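Local coordinates for protein alpha-1,2-Mannosidase (Trichoderma reesei, PDB 1HCU) that probably trims alpha-1,2-linked mannose residues from high-mannose N-glycans as a calcium-dependent glycosyl hydrolase of family 47, at residues Q299-F311 against G351-G365. Residues are numbered along the deposited sequence; the frame is centred on the assembly and turned at random.
Sequences QSTSPNSGHLASF and GPEGFAWVDSVTGAG
Pro-303 sets its CB over one face of the Trp-357 indole, 4.0 Å from the centroid of the five-membered ring and 13° off the normal, a CH-pi contact. Trp-357 CG stands between its backbone N and carbonyl carbon (chi1 61°), which folds the indole back over the proline, and Ser-305 CB meets the six-membered ring at its edge, in plane, 3.7 Å from CZ3. An alanine in place of Trp-357 would probably strip Pro-303 of this aromatic cover and would cost Ser-282 one of its partners, the indole NE1. Farther round the proline ring, CG packs 3.3 Å from Gly-365 CA, where a side chain would collide with Trp-357 O. Antiparallel pairing carries the rest: Ser-305 N gives to Phe-355 O at 3.1 Å and Phe-355 N to Ser-305 O at 3.0 Å, both nearly straight, while the Phe-355 ring puts one face toward Ser-305 O. Gly-306 has to be small, since a CB would strike Glu-353 O, the carbonyl that takes His-307 N from above its plane. Glu-353, a predicted proton donor, is salt-bridged to Arg-391. Strand 300-306 lies between strands 354-356 and 292-297 in the antiparallel sheet, with helix 326-344 touching Phe-355 and helix 393-405 touching His-307.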
loop_
_atom_site.group_PDB
_atom_site.type_symbol
_atom_site.label_atom_id
_atom_site.label_comp_id
_atom_site.label_asym_id
_atom_site.label_seq_id
_atom_site.Cartn_x
_atom_site.Cartn_y
_atom_site.Cartn_z
ATOM N N GLN A 299 -8.275 9.300 -24.330
ATOM C CA GLN A 299 -7.073 8.815 -24.987
ATOM C C GLN A 299 -5.912 9.776 -24.720
ATOM O O GLN A 299 -4.833 9.623 -25.273
ATOM C CB GLN A 299 -7.308 8.696 -26.494
ATOM C CG GLN A 299 -8.711 8.230 -26.871
ATOM C CD GLN A 299 -9.064 6.904 -26.243
ATOM O OE1 GLN A 299 -8.334 5.920 -26.399
ATOM N NE2 GLN A 299 -10.186 6.861 -25.530
ATOM N N SER A 300 -6.131 10.772 -23.869
ATOM C CA SER A 300 -5.077 11.734 -23.561
ATOM C C SER A 300 -4.391 11.389 -22.235
ATOM O O SER A 300 -5.050 10.997 -21.266
ATOM C CB SER A 300 -5.653 13.150 -23.477
ATOM O OG SER A 300 -6.263 13.374 -22.219
ATOM N N THR A 301 -3.070 11.546 -22.195
ATOM C CA THR A 301 -2.305 11.244 -20.987
ATOM C C THR A 301 -1.579 12.480 -20.467
ATOM O O THR A 301 -1.247 13.377 -21.229
ATOM C CB THR A 301 -1.274 10.117 -21.242
ATOM O OG1 THR A 301 -0.314 10.551 -22.214
ATOM C CG2 THR A 301 -1.973 8.857 -21.760
ATOM N N SER A 302 -1.337 12.524 -19.165
ATOM C CA SER A 302 -0.669 13.669 -18.562
ATOM C C SER A 302 0.632 13.249 -17.875
ATOM O O SER A 302 0.624 12.382 -17.002
ATOM C CB SER A 302 -1.612 14.333 -17.559
ATOM O OG SER A 302 -0.972 15.420 -16.919
ATOM N N PRO A 303 1.760 13.873 -18.255
ATOM C CA PRO A 303 3.115 13.620 -17.733
ATOM C C PRO A 303 3.338 13.924 -16.243
ATOM O O PRO A 303 4.294 14.614 -15.891
ATOM C CB PRO A 303 4.009 14.513 -18.610
ATOM C CG PRO A 303 3.170 14.830 -19.815
ATOM C CD PRO A 303 1.784 14.958 -19.249
ATOM N N ASN A 304 2.462 13.422 -15.380
ATOM C CA ASN A 304 2.596 13.637 -13.941
ATOM C C ASN A 304 2.469 12.331 -13.149
ATOM O O ASN A 304 1.723 11.424 -13.533
ATOM C CB ASN A 304 1.573 14.670 -13.432
ATOM C CG ASN A 304 0.134 14.327 -13.806
ATOM O OD1 ASN A 304 -0.787 15.099 -13.529
ATOM N ND2 ASN A 304 -0.068 13.172 -14.436
ATOM N N SER A 305 3.211 12.239 -12.050
ATOM C CA SER A 305 3.184 11.044 -11.225
ATOM C C SER A 305 3.689 11.360 -9.820
ATOM O O SER A 305 3.899 12.519 -9.478
ATOM C CB SER A 305 4.028 9.951 -11.883
ATOM O OG SER A 305 3.710 8.669 -11.379
ATOM N N GLY A 306 3.881 10.338 -8.995
ATOM C CA GLY A 306 4.341 10.597 -7.643
ATOM C C GLY A 306 4.706 9.330 -6.917
ATOM O O GLY A 306 4.704 8.249 -7.498
ATOM N N HIS A 307 4.993 9.462 -5.630
ATOM C CA HIS A 307 5.395 8.326 -4.813
ATOM C C HIS A 307 4.362 7.193 -4.729
ATOM O O HIS A 307 4.735 6.030 -4.585
ATOM C CB HIS A 307 5.761 8.825 -3.419
ATOM C CG HIS A 307 6.685 7.916 -2.676
ATOM N ND1 HIS A 307 6.326 6.642 -2.292
ATOM C CD2 HIS A 307 7.950 8.102 -2.231
ATOM C CE1 HIS A 307 7.329 6.083 -1.640
ATOM N NE2 HIS A 307 8.325 6.947 -1.587
ATOM N N LEU A 308 3.075 7.514 -4.820
ATOM C CA LEU A 308 2.047 6.466 -4.742
ATOM C C LEU A 308 2.154 5.505 -5.920
ATOM O O LEU A 308 2.054 4.289 -5.748
ATOM C CB LEU A 308 0.630 7.071 -4.705
ATOM C CG LEU A 308 0.189 7.808 -3.433
ATOM C CD1 LEU A 308 -1.205 8.399 -3.637
ATOM C CD2 LEU A 308 0.190 6.845 -2.247
ATOM N N ALA A 309 2.370 6.050 -7.115
ATOM C CA ALA A 309 2.479 5.215 -8.312
ATOM C C ALA A 309 3.750 4.370 -8.356
ATOM O O ALA A 309 3.867 3.476 -9.192
ATOM C CB ALA A 309 2.400 6.077 -9.561
ATOM N N SER A 310 4.700 4.633 -7.463
ATOM C CA SER A 310 5.935 3.864 -7.500
ATOM C C SER A 310 5.752 2.408 -7.066
ATOM O O SER A 310 6.677 1.606 -7.179
ATOM C CB SER A 310 7.020 4.534 -6.650
ATOM O OG SER A 310 6.712 4.466 -5.271
ATOM N N PHE A 311 4.566 2.063 -6.577
ATOM C CA PHE A 311 4.293 0.693 -6.135
ATOM C C PHE A 311 4.085 -0.175 -7.380
ATOM O O PHE A 311 4.169 -1.400 -7.324
ATOM C CB PHE A 311 3.017 0.647 -5.285
ATOM C CG PHE A 311 1.776 0.348 -6.085
ATOM C CD1 PHE A 311 1.259 -0.941 -6.131
ATOM C CD2 PHE A 311 1.182 1.335 -6.868
ATOM C CE1 PHE A 311 0.172 -1.249 -6.947
ATOM C CE2 PHE A 311 0.101 1.042 -7.688
ATOM C CZ PHE A 311 -0.406 -0.254 -7.728
ATOM N N GLY A 351 12.797 10.345 -2.505
ATOM C CA GLY A 351 11.887 10.704 -3.586
ATOM C C GLY A 351 10.781 11.684 -3.218
ATOM O O GLY A 351 10.299 11.677 -2.088
ATOM N N PRO A 352 10.353 12.542 -4.159
ATOM C CA PRO A 352 9.295 13.533 -3.932
ATOM C C PRO A 352 7.903 12.907 -3.918
ATOM O O PRO A 352 7.708 11.807 -4.422
ATOM C CB PRO A 352 9.479 14.502 -5.097
ATOM C CG PRO A 352 9.921 13.594 -6.204
ATOM C CD PRO A 352 10.917 12.675 -5.517
ATOM N N GLU A 353 6.948 13.620 -3.333
ATOM C CA GLU A 353 5.565 13.160 -3.236
ATOM C C GLU A 353 4.917 13.222 -4.612
ATOM O O GLU A 353 4.143 12.342 -5.003
ATOM C CB GLU A 353 4.806 14.060 -2.271
ATOM C CG GLU A 353 4.034 13.312 -1.227
ATOM C CD GLU A 353 2.748 12.782 -1.761
ATOM O OE1 GLU A 353 2.161 13.481 -2.607
ATOM O OE2 GLU A 353 2.315 11.697 -1.336
ATOM N N GLY A 354 5.247 14.282 -5.336
ATOM C CA GLY A 354 4.727 14.471 -6.670
ATOM C C GLY A 354 5.807 15.075 -7.543
ATOM O O GLY A 354 6.552 15.945 -7.089
ATOM N N PHE A 355 5.903 14.603 -8.783
ATOM C CA PHE A 355 6.887 15.110 -9.727
ATOM C C PHE A 355 6.316 15.062 -11.138
ATOM O O PHE A 355 5.334 14.363 -11.394
ATOM C CB PHE A 355 8.198 14.304 -9.647
ATOM C CG PHE A 355 8.061 12.856 -10.053
ATOM C CD1 PHE A 355 8.224 12.463 -11.378
ATOM C CD2 PHE A 355 7.760 11.885 -9.100
ATOM C CE1 PHE A 355 8.094 11.125 -11.751
ATOM C CE2 PHE A 355 7.627 10.542 -9.463
ATOM C CZ PHE A 355 7.795 10.163 -10.791
ATOM N N ALA A 356 6.933 15.807 -12.051
ATOM C CA ALA A 356 6.456 15.849 -13.431
ATOM C C ALA A 356 7.590 15.964 -14.455
ATOM O O ALA A 356 8.741 16.211 -14.106
ATOM C CB ALA A 356 5.477 17.009 -13.596
ATOM N N TRP A 357 7.256 15.784 -15.725
ATOM C CA TRP A 357 8.265 15.857 -16.768
ATOM C C TRP A 357 7.620 16.256 -18.087
ATOM O O TRP A 357 6.442 16.612 -18.128
ATOM C CB TRP A 357 8.966 14.499 -16.899
ATOM C CG TRP A 357 8.036 13.372 -17.270
ATOM C CD1 TRP A 357 7.844 12.844 -18.514
ATOM C CD2 TRP A 357 7.138 12.671 -16.396
ATOM N NE1 TRP A 357 6.883 11.863 -18.471
ATOM C CE2 TRP A 357 6.433 11.735 -17.185
ATOM C CE3 TRP A 357 6.859 12.743 -15.023
ATOM C CZ2 TRP A 357 5.464 10.878 -16.647
ATOM C CZ3 TRP A 357 5.888 11.886 -14.487
ATOM C CH2 TRP A 357 5.208 10.970 -15.298
ATOM N N VAL A 358 8.402 16.224 -19.157
ATOM C CA VAL A 358 7.890 16.550 -20.477
ATOM C C VAL A 358 7.892 15.240 -21.260
ATOM O O VAL A 358 8.940 14.606 -21.409
ATOM C CB VAL A 358 8.792 17.575 -21.198
ATOM C CG1 VAL A 358 8.203 17.914 -22.554
ATOM C CG2 VAL A 358 8.933 18.844 -20.360
ATOM N N ASP A 359 6.723 14.818 -21.734
ATOM C CA ASP A 359 6.631 13.575 -22.498
ATOM C C ASP A 359 7.527 13.700 -23.726
ATOM O O ASP A 359 7.347 14.610 -24.529
ATOM C CB ASP A 359 5.193 13.329 -22.944
ATOM C CG ASP A 359 5.017 11.984 -23.609
ATOM O OD1 ASP A 359 4.382 11.096 -22.994
ATOM O OD2 ASP A 359 5.516 11.809 -24.743
ATOM N N SER A 360 8.481 12.787 -23.881
ATOM C CA SER A 360 9.406 12.844 -25.017
ATOM C C SER A 360 8.760 12.603 -26.372
ATOM O O SER A 360 9.308 12.995 -27.398
ATOM C CB SER A 360 10.538 11.830 -24.843
ATOM O OG SER A 360 10.062 10.505 -24.998
ATOM N N VAL A 361 7.602 11.956 -26.382
ATOM C CA VAL A 361 6.929 11.660 -27.634
ATOM C C VAL A 361 5.918 12.719 -28.040
ATOM O O VAL A 361 6.088 13.390 -29.057
ATOM C CB VAL A 361 6.219 10.293 -27.569
ATOM C CG1 VAL A 361 5.424 10.047 -28.842
ATOM C CG2 VAL A 361 7.251 9.189 -27.374
ATOM N N THR A 362 4.864 12.875 -27.250
ATOM C CA THR A 362 3.842 13.856 -27.574
ATOM C C THR A 362 4.219 15.291 -27.251
ATOM O O THR A 362 3.461 16.209 -27.544
ATOM C CB THR A 362 2.532 13.564 -26.852
ATOM O OG1 THR A 362 1.633 14.662 -27.064
ATOM C CG2 THR A 362 2.764 13.402 -25.363
ATOM N N GLY A 363 5.386 15.492 -26.651
ATOM C CA GLY A 363 5.791 16.842 -26.298
ATOM C C GLY A 363 4.921 17.409 -25.189
ATOM O O GLY A 363 5.133 18.536 -24.738
ATOM N N ALA A 364 3.944 16.621 -24.738
ATOM C CA ALA A 364 3.033 17.049 -23.676
ATOM C C ALA A 364 3.773 17.330 -22.375
ATOM O O ALA A 364 4.977 17.099 -22.256
ATOM C CB ALA A 364 1.968 15.987 -23.434
ATOM N N GLY A 365 3.035 17.815 -21.390
ATOM C CA GLY A 365 3.647 18.121 -20.119
ATOM C C GLY A 365 3.947 19.595 -20.088
ATOM O O GLY A 365 3.984 20.257 -21.127
HETATM O O HOH W 1 2.039 12.049 -21.263
HETATM O O HOH W 2 1.984 10.021 -4.602
#